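Local coordinates for protein GrgF (Penicillium sp. sh18, PDB 6LZH) that acts as a polyketide transferase in the biosynthesis of gregatin A, a fungal polyketide built on an alkylated furanone core, at residues Met233-Glu238 / Glu260-Lys265; Val137-Asp142 / Glu246-Cys251; Leu35-Gly40 / Ala110-Cys115. All blocks are in the same frame, centred on the assembly; numbering follows the deposited sequence.

Interaction 1: residues Met233-Glu238 / Glu260-Lys265. With NA (sodium ion), chain C.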
ATOM      1  N   MET A 233       8.553  16.052 -14.575  1.00 13.06           N
ATOM      2  CA  MET A 233       8.940  17.397 -14.189  1.00 14.33           C
ATOM      3  C   MET A 233       8.468  17.679 -12.776  1.00 13.86           C
ATOM      4  O   MET A 233       7.298  17.447 -12.451  1.00 16.49           O
ATOM      5  CB  MET A 233       8.350  18.431 -15.143  1.00 13.74           C
ATOM      6  CG  MET A 233       8.629  19.824 -14.701  1.00 13.26           C
ATOM      7  SD  MET A 233       7.998  20.990 -15.949  1.00 17.34           S
ATOM      8  CE  MET A 233       8.532  22.537 -15.220  1.00 19.41           C
ATOM      9  N   MET A 234       9.356  18.206 -11.943  1.00 12.41           N
ATOM     10  CA  MET A 234       8.941  18.691 -10.641  1.00 16.34           C
ATOM     11  C   MET A 234       8.986  20.207 -10.618  1.00 15.80           C
ATOM     12  O   MET A 234       9.939  20.820 -11.128  1.00 14.32           O
ATOM     13  CB  MET A 234       9.824  18.151  -9.516  1.00 15.05           C
ATOM     14  CG  MET A 234       9.192  18.421  -8.150  1.00 16.66           C
ATOM     15  SD  MET A 234      10.166  17.683  -6.836  1.00 20.87           S
ATOM     16  CE  MET A 234       9.899  15.928  -7.109  1.00 20.11           C
ATOM     17  N   VAL A 235       7.971  20.801 -10.000  1.00 14.62           N
ATOM     18  CA  VAL A 235       7.855  22.253  -9.859  1.00 12.14           C
ATOM     19  C   VAL A 235       7.789  22.566  -8.376  1.00 15.19           C
ATOM     20  O   VAL A 235       6.768  22.310  -7.717  1.00 18.50           O
ATOM     21  CB  VAL A 235       6.637  22.808 -10.601  1.00 16.42           C
ATOM     22  CG1 VAL A 235       6.536  24.320 -10.391  1.00 15.10           C
ATOM     23  CG2 VAL A 235       6.743  22.451 -12.078  1.00 16.27           C
ATOM     24  N   THR A 236       8.883  23.111  -7.848  1.00 15.30           N
ATOM     25  CA  THR A 236       9.105  23.183  -6.410  1.00 15.36           C
ATOM     26  C   THR A 236       9.216  24.644  -5.996  1.00 16.06           C
ATOM     27  O   THR A 236      10.142  25.341  -6.447  1.00 16.11           O
ATOM     28  CB  THR A 236      10.376  22.409  -6.027  1.00 19.86           C
ATOM     29  OG1 THR A 236      10.164  21.004  -6.224  1.00 18.37           O
ATOM     30  CG2 THR A 236      10.752  22.652  -4.578  1.00 17.10           C
ATOM     31  N   PRO A 237       8.313  25.155  -5.162  1.00 14.07           N
ATOM     32  CA  PRO A 237       8.505  26.502  -4.625  1.00 16.45           C
ATOM     33  C   PRO A 237       9.776  26.530  -3.791  1.00 17.08           C
ATOM     34  O   PRO A 237      10.092  25.567  -3.090  1.00 17.78           O
ATOM     35  CB  PRO A 237       7.249  26.734  -3.774  1.00 16.85           C
ATOM     36  CG  PRO A 237       6.214  25.719  -4.298  1.00 17.80           C
ATOM     37  CD  PRO A 237       7.076  24.524  -4.657  1.00 17.05           C
ATOM     38  N   GLU A 238      10.540  27.624  -3.921  1.00 17.61           N
ATOM     39  CA  GLU A 238      11.824  27.715  -3.222  1.00 19.47           C
ATOM     40  C   GLU A 238      11.641  27.746  -1.711  1.00 17.91           C
ATOM     41  O   GLU A 238      12.474  27.208  -0.969  1.00 17.91           O
ATOM     42  CB  GLU A 238      12.605  28.952  -3.680  1.00 22.32           C
ATOM     43  CG  GLU A 238      13.862  29.271  -2.839  1.00 21.52           C
ATOM     44  CD  GLU A 238      14.493  30.631  -3.185  1.00 27.63           C
ATOM     45  OE1 GLU A 238      13.912  31.398  -3.979  1.00 22.42           O
ATOM     46  OE2 GLU A 238      15.570  30.945  -2.641  1.00 32.43           O
ATOM     47  N   GLU A 260      13.126  16.815 -15.013  1.00 15.55           N
ATOM     48  CA  GLU A 260      13.411  18.240 -15.100  1.00 13.92           C
ATOM     49  C   GLU A 260      12.814  18.964 -13.908  1.00 17.41           C
ATOM     50  O   GLU A 260      11.691  18.669 -13.483  1.00 15.78           O
ATOM     51  CB  GLU A 260      12.868  18.846 -16.411  1.00 15.89           C
ATOM     52  CG  GLU A 260      13.451  18.186 -17.659  1.00 21.00           C
ATOM     53  CD  GLU A 260      12.982  18.841 -18.953  1.00 21.84           C
ATOM     54  OE1 GLU A 260      12.480  19.986 -18.899  1.00 18.12           O
ATOM     55  OE2 GLU A 260      13.133  18.202 -20.022  1.00 20.67           O
ATOM     56  N   LEU A 261      13.569  19.921 -13.378  1.00 16.69           N
ATOM     57  CA  LEU A 261      13.207  20.646 -12.168  1.00 16.60           C
ATOM     58  C   LEU A 261      13.010  22.122 -12.476  1.00 17.06           C
ATOM     59  O   LEU A 261      13.877  22.749 -13.094  1.00 16.23           O
ATOM     60  CB  LEU A 261      14.297  20.504 -11.101  1.00 17.98           C
ATOM     61  CG  LEU A 261      14.073  21.298  -9.809  1.00 17.11           C
ATOM     62  CD1 LEU A 261      12.834  20.785  -9.044  1.00 17.34           C
ATOM     63  CD2 LEU A 261      15.318  21.215  -8.929  1.00 14.61           C
ATOM     64  N   ASP A 262      11.897  22.683 -12.009  1.00 16.77           N
ATOM     65  CA  ASP A 262      11.697  24.133 -11.990  1.00 16.01           C
ATOM     66  C   ASP A 262      11.522  24.579 -10.548  1.00 16.30           C
ATOM     67  O   ASP A 262      10.667  24.044  -9.837  1.00 18.87           O
ATOM     68  CB  ASP A 262      10.473  24.534 -12.818  1.00 18.08           C
ATOM     69  CG  ASP A 262      10.302  26.039 -12.903  1.00 17.64           C
ATOM     70  OD1 ASP A 262      11.296  26.748 -12.614  1.00 15.60           O
ATOM     71  OD2 ASP A 262       9.200  26.500 -13.272  1.00 14.31           O
ATOM     72  N   ILE A 263      12.345  25.528 -10.104  1.00 16.18           N
ATOM     73  CA  ILE A 263      12.205  26.138  -8.784  1.00 14.86           C
ATOM     74  C   ILE A 263      11.426  27.434  -8.934  1.00 16.92           C
ATOM     75  O   ILE A 263      11.818  28.301  -9.720  1.00 16.92           O
ATOM     76  CB  ILE A 263      13.580  26.425  -8.149  1.00 17.13           C
ATOM     77  CG1 ILE A 263      14.424  25.157  -8.069  1.00 22.21           C
ATOM     78  CG2 ILE A 263      13.396  27.056  -6.763  1.00 17.95           C
ATOM     79  CD1 ILE A 263      13.955  24.178  -7.021  1.00 23.59           C
ATOM     80  N   LEU A 264      10.361  27.606  -8.144  1.00 16.36           N
ATOM     81  CA  LEU A 264       9.608  28.867  -8.183  1.00 16.28           C
ATOM     82  C   LEU A 264      10.260  29.820  -7.188  1.00 19.36           C
ATOM     83  O   LEU A 264      10.004  29.750  -5.983  1.00 15.29           O
ATOM     84  CB  LEU A 264       8.139  28.648  -7.864  1.00 15.85           C
ATOM     85  CG  LEU A 264       7.383  27.625  -8.719  1.00 15.74           C
ATOM     86  CD1 LEU A 264       5.911  27.638  -8.352  1.00 15.54           C
ATOM     87  CD2 LEU A 264       7.562  27.923 -10.206  1.00 14.33           C
ATOM     88  N   LYS A 265      11.091  30.722  -7.704  1.00 20.31           N
ATOM     89  CA  LYS A 265      11.911  31.579  -6.851  1.00 23.19           C
ATOM     90  C   LYS A 265      11.041  32.477  -5.975  1.00 21.39           C
ATOM     91  O   LYS A 265      10.110  33.124  -6.455  1.00 21.42           O
ATOM     92  CB  LYS A 265      12.846  32.420  -7.717  1.00 24.81           C
ATOM     93  CG  LYS A 265      14.155  31.721  -8.089  1.00 31.88           C
ATOM     94  CD  LYS A 265      15.154  31.770  -6.923  1.00 41.62           C
ATOM     95  CE  LYS A 265      16.266  30.723  -7.049  1.00 40.44           C
ATOM     96  NZ  LYS A 265      16.082  29.575  -6.096  1.00 38.79           N
TER
HETATM   97 NA    NA C 301      11.990  29.009 -12.026  1.00 14.67          NA
HETATM   98  O   HOH W   1       9.712  29.298 -12.958  1.00 19.28           O
HETATM   99  O   HOH W   2      11.091  31.307 -10.773  1.00 26.73           O
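Met234 and Thr236 exchange backbone hydrogen bonds with Glu260, Asp262 and Leu264 as neighbours in a parallel sheet, the strand axes 4.5 Å apart and inclined by 20°. Met234 N gives to Glu260 O, Asp262 N to Met234 O at 2.8 Å, Thr236 N to Asp262 O and Leu264 N to Thr236 O; a last bond runs from Glu238 N to Leu264 O. Weak CA-H...O contacts fill the gaps, with Ile263 CA 3.2 Å from Thr236 O.

Apolar contacts line both faces. On one, the extended chain of Met233 runs beside Asp262, both pointing the same way, and its CE rests 3.7 Å from Asp262 CB. Val235 CG1, anti to the backbone N (chi1 178°), meets the branch of Leu264 at 3.8 Å from CD2, under helix 277-292. On the other face Leu261 CD1 comes within 4.0 Å of Met234 CB and Ile263 CD1 packs on Thr236 CB, beneath helix 245-254. Beta-branched residues such as Val235, Thr236 and Ile263 suit an extended backbone.

Past Pro237 and Leu264 a charged pair meets across the contact. Glu238 OE1 forms a salt bridge with Lys265 NZ at 3.5 Å and also accepts from Gly266 N. A bend in Lys265 (chi2 -79°) lays CD against this oxygen.

The sodium ion binds Asp262 OD1 and Ile263 O, the carbonyl at 2.4 Å, together with two waters. One water donates to Asp262 OD2, and the other accepts from Lys265 N. All four ligands are oxygen, as expected for a hard cation. The carboxylate has a further partner in Arg283, through a long, weak ion pair, and the sodium would probably offset much of its negative charge at this outermost strand of the sheet.

Interaction 2: residues Val137-Asp142 / Glu246-Cys251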
ATOM      1  N   VAL A 137       3.604  19.394  -9.004  1.00 12.42           N
ATOM      2  CA  VAL A 137       3.734  20.753  -8.492  1.00 14.83           C
ATOM      3  C   VAL A 137       3.646  20.721  -6.976  1.00 13.07           C
ATOM      4  O   VAL A 137       2.629  20.288  -6.417  1.00 13.66           O
ATOM      5  CB  VAL A 137       2.655  21.678  -9.075  1.00 11.15           C
ATOM      6  CG1 VAL A 137       2.819  23.055  -8.486  1.00 12.50           C
ATOM      7  CG2 VAL A 137       2.716  21.692 -10.609  1.00 14.17           C
ATOM      8  N   ALA A 138       4.706  21.221  -6.308  1.00 16.87           N
ATOM      9  CA  ALA A 138       4.847  21.233  -4.864  1.00 14.72           C
ATOM     10  C   ALA A 138       4.373  19.922  -4.229  1.00 17.95           C
ATOM     11  O   ALA A 138       3.514  19.953  -3.333  1.00 18.28           O
ATOM     12  CB  ALA A 138       4.106  22.432  -4.277  1.00 14.68           C
ATOM     13  N   PRO A 139       4.898  18.761  -4.648  1.00 15.08           N
ATOM     14  CA  PRO A 139       4.343  17.489  -4.160  1.00 15.52           C
ATOM     15  C   PRO A 139       4.559  17.285  -2.671  1.00 19.25           C
ATOM     16  O   PRO A 139       5.605  17.633  -2.117  1.00 17.74           O
ATOM     17  CB  PRO A 139       5.101  16.434  -4.968  1.00 16.30           C
ATOM     18  CG  PRO A 139       6.397  17.105  -5.369  1.00 17.07           C
ATOM     19  CD  PRO A 139       5.956  18.544  -5.655  1.00 14.97           C
ATOM     20  N   LEU A 140       3.547  16.704  -2.025  1.00 17.94           N
ATOM     21  CA  LEU A 140       3.650  16.326  -0.616  1.00 18.46           C
ATOM     22  C   LEU A 140       4.378  14.988  -0.550  1.00 17.56           C
ATOM     23  O   LEU A 140       3.908  14.002  -1.120  1.00 20.95           O
ATOM     24  CB  LEU A 140       2.255  16.239   0.007  1.00 22.47           C
ATOM     25  CG  LEU A 140       1.976  15.626   1.386  1.00 24.91           C
ATOM     26  CD1 LEU A 140       3.039  15.997   2.400  1.00 27.67           C
ATOM     27  CD2 LEU A 140       0.613  16.122   1.854  1.00 23.89           C
ATOM     28  N   ILE A 141       5.543  14.964   0.091  1.00 18.00           N
ATOM     29  CA  ILE A 141       6.411  13.789   0.058  1.00 18.65           C
ATOM     30  C   ILE A 141       6.242  12.926   1.306  1.00 25.34           C
ATOM     31  O   ILE A 141       6.234  11.695   1.219  1.00 25.11           O
ATOM     32  CB  ILE A 141       7.889  14.208  -0.124  1.00 18.83           C
ATOM     33  CG1 ILE A 141       8.104  14.930  -1.457  1.00 18.59           C
ATOM     34  CG2 ILE A 141       8.812  13.003  -0.029  1.00 19.12           C
ATOM     35  CD1 ILE A 141       7.510  14.218  -2.663  1.00 17.98           C
ATOM     36  N   ASP A 142       6.124  13.539   2.485  1.00 25.00           N
ATOM     37  CA  ASP A 142       6.102  12.765   3.719  1.00 32.74           C
ATOM     38  C   ASP A 142       5.018  13.286   4.646  1.00 35.80           C
ATOM     39  O   ASP A 142       4.992  14.479   4.962  1.00 40.07           O
ATOM     40  CB  ASP A 142       7.468  12.816   4.418  1.00 35.69           C
ATOM     41  CG  ASP A 142       7.525  11.938   5.655  1.00 41.11           C
ATOM     42  OD1 ASP A 142       7.007  10.795   5.607  1.00 38.46           O
ATOM     43  OD2 ASP A 142       8.097  12.392   6.669  1.00 41.48           O
ATOM     44  N   GLU A 246      13.014  20.893   0.981  1.00 14.31           N
ATOM     45  CA  GLU A 246      14.030  19.853   1.096  1.00 17.80           C
ATOM     46  C   GLU A 246      13.452  18.484   0.775  1.00 20.18           C
ATOM     47  O   GLU A 246      14.106  17.679   0.105  1.00 17.62           O
ATOM     48  CB  GLU A 246      14.636  19.838   2.494  1.00 19.56           C
ATOM     49  CG  GLU A 246      15.598  20.966   2.768  1.00 22.19           C
ATOM     50  CD  GLU A 246      15.967  21.008   4.238  1.00 24.94           C
ATOM     51  OE1 GLU A 246      15.045  20.967   5.077  1.00 25.49           O
ATOM     52  OE2 GLU A 246      17.170  21.055   4.550  1.00 23.80           O
ATOM     53  N   ASP A 247      12.233  18.200   1.257  1.00 19.00           N
ATOM     54  CA  ASP A 247      11.582  16.928   0.944  1.00 21.11           C
ATOM     55  C   ASP A 247      11.367  16.778  -0.560  1.00 16.10           C
ATOM     56  O   ASP A 247      11.625  15.713  -1.132  1.00 16.21           O
ATOM     57  CB  ASP A 247      10.238  16.828   1.664  1.00 22.84           C
ATOM     58  CG  ASP A 247      10.379  16.574   3.147  1.00 27.12           C
ATOM     59  OD1 ASP A 247      11.496  16.257   3.600  1.00 26.10           O
ATOM     60  OD2 ASP A 247       9.351  16.679   3.843  1.00 29.46           O
ATOM     61  N   GLN A 248      10.845  17.824  -1.207  1.00 15.30           N
ATOM     62  CA  GLN A 248      10.591  17.747  -2.651  1.00 16.21           C
ATOM     63  C   GLN A 248      11.883  17.501  -3.428  1.00 16.89           C
ATOM     64  O   GLN A 248      11.914  16.696  -4.370  1.00 15.31           O
ATOM     65  CB  GLN A 248       9.920  19.038  -3.152  1.00 16.68           C
ATOM     66  CG  GLN A 248       8.569  19.391  -2.495  1.00 15.70           C
ATOM     67  CD  GLN A 248       7.994  20.717  -3.006  1.00 16.31           C
ATOM     68  OE1 GLN A 248       8.020  21.002  -4.214  1.00 14.97           O
ATOM     69  NE2 GLN A 248       7.465  21.539  -2.083  1.00 16.66           N
ATOM     70  N   LEU A 249      12.967  18.183  -3.048  1.00 15.41           N
ATOM     71  CA  LEU A 249      14.231  17.997  -3.760  1.00 16.65           C
ATOM     72  C   LEU A 249      14.817  16.627  -3.471  1.00 18.16           C
ATOM     73  O   LEU A 249      15.441  16.018  -4.347  1.00 17.79           O
ATOM     74  CB  LEU A 249      15.221  19.094  -3.374  1.00 17.43           C
ATOM     75  CG  LEU A 249      14.743  20.487  -3.822  1.00 24.98           C
ATOM     76  CD1 LEU A 249      15.803  21.552  -3.573  1.00 26.38           C
ATOM     77  CD2 LEU A 249      14.319  20.458  -5.295  1.00 25.22           C
ATOM     78  N   ASN A 250      14.592  16.117  -2.260  1.00 20.48           N
ATOM     79  CA  ASN A 250      14.980  14.747  -1.949  1.00 17.13           C
ATOM     80  C   ASN A 250      14.281  13.768  -2.882  1.00 15.80           C
ATOM     81  O   ASN A 250      14.910  12.863  -3.441  1.00 18.09           O
ATOM     82  CB  ASN A 250      14.660  14.448  -0.480  1.00 22.23           C
ATOM     83  CG  ASN A 250      15.713  15.029   0.473  1.00 31.07           C
ATOM     84  OD1 ASN A 250      16.815  15.389   0.037  1.00 31.43           O
ATOM     85  ND2 ASN A 250      15.392  15.111   1.766  1.00 29.61           N
ATOM     86  N   CYS A 251      12.983  13.963  -3.099  1.00 15.97           N
ATOM     87  CA  CYS A 251      12.270  13.118  -4.049  1.00 16.05           C
ATOM     88  C   CYS A 251      12.862  13.252  -5.454  1.00 15.56           C
ATOM     89  O   CYS A 251      13.123  12.245  -6.132  1.00 18.42           O
ATOM     90  CB  CYS A 251      10.782  13.469  -4.025  1.00 15.97           C
ATOM     91  SG  CYS A 251       9.748  12.384  -5.051  1.00 19.31           S
TER
HETATM   92  O   HOH W   3       6.733  16.456   2.438  1.00 26.29           O
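Asp247 and Ile141 meet first, CB to CB at 3.9 Å, and Ile141 CG1 lies 3.6 Å from the carbonyl oxygen of Asp247. The acid end of Asp247 uses a water instead: OD2 accepts from a water that in turn takes the N-H of Asp142, each bond 3.0 Å long. OD1 of Asp142 is hydrogen-bonded to Thr144 OG1, and a sodium ion about 4 Å from the side chain would probably soften any repulsion between the two acids.

Gln248 follows, and its end comes nearer to the loop than its CB. Its chain is extended beyond CG (chi2 178°), and OE1 comes 3.2 Å from Ala138 CA and 3.5 Å from Pro139 CD, while CG touches Pro139 O. The amide is held from elsewhere: OE1 is hydrogen-bonded to Thr236 OG1, NE2 to Cys243 O and, weakly, to OD2 of Asp240, an active-site residue. A small residue suits Ala138, whose methyl also touches His269 and whose positive phi (41°) a small side chain tolerates more easily than a branched one.

One helical turn after Asp247, Cys251 presents CB to Ile141 CD1 at 3.6 Å, with SG close by; Ile141 thus touches two successive turns with its CB-CG1-CD1 branch.

Helix 245-254 lies over strands 232-237 and 259-264, Leu249 packing on Leu261 and Ile263, while the loop 137-142 leaves strand 133-137 and passes along the helix toward helix 150-165.

Interaction 3: residues Leu35-Gly40 / Ala110-Cys115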
ATOM      1  N   LEU A  35      -4.402  15.775 -20.462  1.00 14.69           N
ATOM      2  CA  LEU A  35      -3.841  15.940 -19.126  1.00 17.52           C
ATOM      3  C   LEU A  35      -4.891  15.578 -18.086  1.00 17.67           C
ATOM      4  O   LEU A  35      -6.024  16.079 -18.137  1.00 14.81           O
ATOM      5  CB  LEU A  35      -3.370  17.379 -18.906  1.00 16.88           C
ATOM      6  CG  LEU A  35      -2.508  17.655 -17.680  1.00 20.78           C
ATOM      7  CD1 LEU A  35      -1.149  17.012 -17.841  1.00 17.70           C
ATOM      8  CD2 LEU A  35      -2.362  19.167 -17.486  1.00 18.45           C
ATOM      9  N   ILE A  36      -4.504  14.712 -17.151  1.00 15.13           N
ATOM     10  CA  ILE A  36      -5.324  14.329 -16.007  1.00 13.76           C
ATOM     11  C   ILE A  36      -4.744  15.015 -14.775  1.00 14.97           C
ATOM     12  O   ILE A  36      -3.585  14.765 -14.409  1.00 14.74           O
ATOM     13  CB  ILE A  36      -5.364  12.804 -15.822  1.00 13.95           C
ATOM     14  CG1 ILE A  36      -5.864  12.117 -17.096  1.00 14.05           C
ATOM     15  CG2 ILE A  36      -6.223  12.445 -14.608  1.00 14.57           C
ATOM     16  CD1 ILE A  36      -5.803  10.600 -17.027  1.00 18.36           C
ATOM     17  N   MET A  37      -5.547  15.863 -14.130  1.00 13.69           N
ATOM     18  CA  MET A  37      -5.086  16.742 -13.057  1.00 15.66           C
ATOM     19  C   MET A  37      -5.609  16.271 -11.704  1.00 16.17           C
ATOM     20  O   MET A  37      -6.805  15.989 -11.558  1.00 15.70           O
ATOM     21  CB  MET A  37      -5.530  18.185 -13.325  1.00 11.78           C
ATOM     22  CG  MET A  37      -4.930  18.740 -14.628  1.00 15.37           C
ATOM     23  SD  MET A  37      -5.618  20.346 -15.085  1.00 20.22           S
ATOM     24  CE  MET A  37      -4.960  21.414 -13.786  1.00 17.77           C
ATOM     25  N   SER A  38      -4.717  16.203 -10.713  1.00 11.64           N
ATOM     26  CA  SER A  38      -5.036  15.688  -9.388  1.00 12.88           C
ATOM     27  C   SER A  38      -4.863  16.801  -8.364  1.00 16.07           C
ATOM     28  O   SER A  38      -3.821  17.486  -8.366  1.00 12.19           O
ATOM     29  CB  SER A  38      -4.120  14.499  -9.009  1.00 15.94           C
ATOM     30  OG  SER A  38      -4.344  13.364  -9.819  1.00 16.64           O
ATOM     31  N   PRO A  39      -5.834  16.991  -7.458  1.00 16.20           N
ATOM     32  CA  PRO A  39      -5.803  18.147  -6.554  1.00 14.71           C
ATOM     33  C   PRO A  39      -5.028  17.877  -5.275  1.00 15.77           C
ATOM     34  O   PRO A  39      -4.517  16.766  -5.071  1.00 17.07           O
ATOM     35  CB  PRO A  39      -7.294  18.398  -6.268  1.00 16.16           C
ATOM     36  CG  PRO A  39      -7.900  17.021  -6.332  1.00 17.93           C
ATOM     37  CD  PRO A  39      -7.107  16.246  -7.373  1.00 16.32           C
ATOM     38  N   GLY A  40      -4.958  18.881  -4.399  1.00 20.13           N
ATOM     39  CA  GLY A  40      -4.156  18.793  -3.195  1.00 19.62           C
ATOM     40  C   GLY A  40      -4.795  17.937  -2.112  1.00 19.09           C
ATOM     41  O   GLY A  40      -5.827  17.287  -2.296  1.00 19.28           O
ATOM     42  N   ALA A 110      -0.747  12.992 -20.415  1.00 15.73           N
ATOM     43  CA  ALA A 110       0.136  13.375 -19.326  1.00 17.02           C
ATOM     44  C   ALA A 110      -0.640  13.414 -18.008  1.00 12.83           C
ATOM     45  O   ALA A 110      -1.868  13.486 -17.983  1.00 16.94           O
ATOM     46  CB  ALA A 110       0.793  14.731 -19.627  1.00 16.78           C
ATOM     47  N   LEU A 111       0.093  13.309 -16.905  1.00 13.99           N
ATOM     48  CA  LEU A 111      -0.463  13.446 -15.568  1.00 15.14           C
ATOM     49  C   LEU A 111       0.104  14.706 -14.932  1.00 15.32           C
ATOM     50  O   LEU A 111       1.287  15.014 -15.109  1.00 15.71           O
ATOM     51  CB  LEU A 111      -0.112  12.234 -14.693  1.00 12.19           C
ATOM     52  CG  LEU A 111      -0.535  10.848 -15.196  1.00 13.68           C
ATOM     53  CD1 LEU A 111      -0.132   9.780 -14.168  1.00 11.28           C
ATOM     54  CD2 LEU A 111      -2.041  10.828 -15.477  1.00 10.16           C
ATOM     55  N   TRP A 112      -0.724  15.394 -14.153  1.00 13.09           N
ATOM     56  CA  TRP A 112      -0.336  16.632 -13.484  1.00 13.27           C
ATOM     57  C   TRP A 112      -0.946  16.601 -12.093  1.00 12.36           C
ATOM     58  O   TRP A 112      -2.106  16.233 -11.933  1.00 13.78           O
ATOM     59  CB  TRP A 112      -0.842  17.843 -14.286  1.00 13.26           C
ATOM     60  CG  TRP A 112      -0.519  19.245 -13.791  1.00 12.47           C
ATOM     61  CD1 TRP A 112       0.366  20.136 -14.361  1.00 15.91           C
ATOM     62  CD2 TRP A 112      -1.141  19.941 -12.712  1.00 13.40           C
ATOM     63  NE1 TRP A 112       0.363  21.325 -13.662  1.00 12.59           N
ATOM     64  CE2 TRP A 112      -0.555  21.235 -12.648  1.00 15.33           C
ATOM     65  CE3 TRP A 112      -2.123  19.597 -11.773  1.00 14.97           C
ATOM     66  CZ2 TRP A 112      -0.932  22.181 -11.689  1.00 15.36           C
ATOM     67  CZ3 TRP A 112      -2.489  20.543 -10.810  1.00 16.88           C
ATOM     68  CH2 TRP A 112      -1.899  21.811 -10.782  1.00 14.34           C
ATOM     69  N   GLY A 113      -0.186  16.983 -11.085  1.00 13.83           N
ATOM     70  CA  GLY A 113      -0.702  16.935  -9.726  1.00 11.40           C
ATOM     71  C   GLY A 113      -0.135  18.042  -8.876  1.00 13.05           C
ATOM     72  O   GLY A 113       1.043  18.396  -8.995  1.00 13.59           O
ATOM     73  N   LEU A 114      -0.974  18.571  -7.979  1.00 11.37           N
ATOM     74  CA  LEU A 114      -0.578  19.599  -7.024  1.00 14.51           C
ATOM     75  C   LEU A 114      -0.602  19.011  -5.616  1.00 15.60           C
ATOM     76  O   LEU A 114      -1.572  18.358  -5.221  1.00 14.12           O
ATOM     77  CB  LEU A 114      -1.520  20.807  -7.107  1.00 13.29           C
ATOM     78  CG  LEU A 114      -1.340  21.882  -6.034  1.00 16.81           C
ATOM     79  CD1 LEU A 114       0.035  22.587  -6.158  1.00 18.38           C
ATOM     80  CD2 LEU A 114      -2.457  22.899  -6.114  1.00 16.63           C
ATOM     81  N   CYS A 115       0.467  19.239  -4.859  1.00 16.71           N
ATOM     82  CA  CYS A 115       0.521  18.883  -3.434  1.00 16.46           C
ATOM     83  C   CYS A 115       0.353  17.370  -3.319  1.00 16.60           C
ATOM     84  O   CYS A 115       1.144  16.625  -3.924  1.00 15.63           O
ATOM     85  CB  CYS A 115      -0.517  19.743  -2.691  1.00 17.44           C
ATOM     86  SG  CYS A 115      -0.653  19.408  -0.891  1.00 22.27           S
TER
HETATM   87  O   HOH W   4      -2.605  13.223 -11.918  1.00 13.72           O
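Trp112 offers one face of its indole to Met37: CE stands over the six-membered ring, 4.0 Å from its centroid and displaced toward the rim. The bend at chi3 (68°) places this methyl there, while SD is oblique, in a looser Met-aromatic contact. Leu35 CD2 and Ser38 O also approach the ring obliquely, and NE1 is hydrogen-bonded to Gln284.

Leu35 CD1 is pressed between Ala110 CB at 3.5 Å, tighter than usual, and Trp112 CB at 3.7 Å. An alanine at Leu35 would probably open a gap between Ala110 and Trp112 and leave the indole less firmly held. On the other face of the sheet from Leu35 and Trp112, Ile36 CB meets Leu111 CD2.

Four backbone bonds join the parallel strands, among them Trp112 N to Ile36 O at 2.9 Å. Beyond them Gly40 CA lies 3.8 Å from Cys115 CB, and the lack of a side chain at Gly40 suits this close approach.

Cys115, an active-site residue, has positive phi (62°) right before helix 116-127, and Gly113 begins the pattern Gly-x-Cys-x-Gly. This sharp strand-to-helix turn fits the nucleophile elbow of the alpha/beta hydrolase fold, with His269 and Asp240 consistent with a Cys-His-Asp triad.

In the fold
From the N terminus, interaction 3 closes first, bringing strand 108-114 back beside strand 32-38 after 69 intervening residues, which include strand 62-66 on the other flank of 32-38. Interaction 2 opens next, at 137-142, and stays open through the long excursion with helices 150-165 and 187-198. Interaction 1 opens at 233-238 before interaction 2 closes at 246-251, then closes at 260-265, so these two cross. Strand 133-137 lies between strands 108-114 and 232-237: Val137 is probably hydrogen-bonded to Gly113 and Cys115 of interaction 3, and Ala138, just past the strand, to Val235 of interaction 1. The contacts join the central strands, outermost strand 259-264 and helix 245-254, with active-site residues near the ends of strands 108-114 and 232-237.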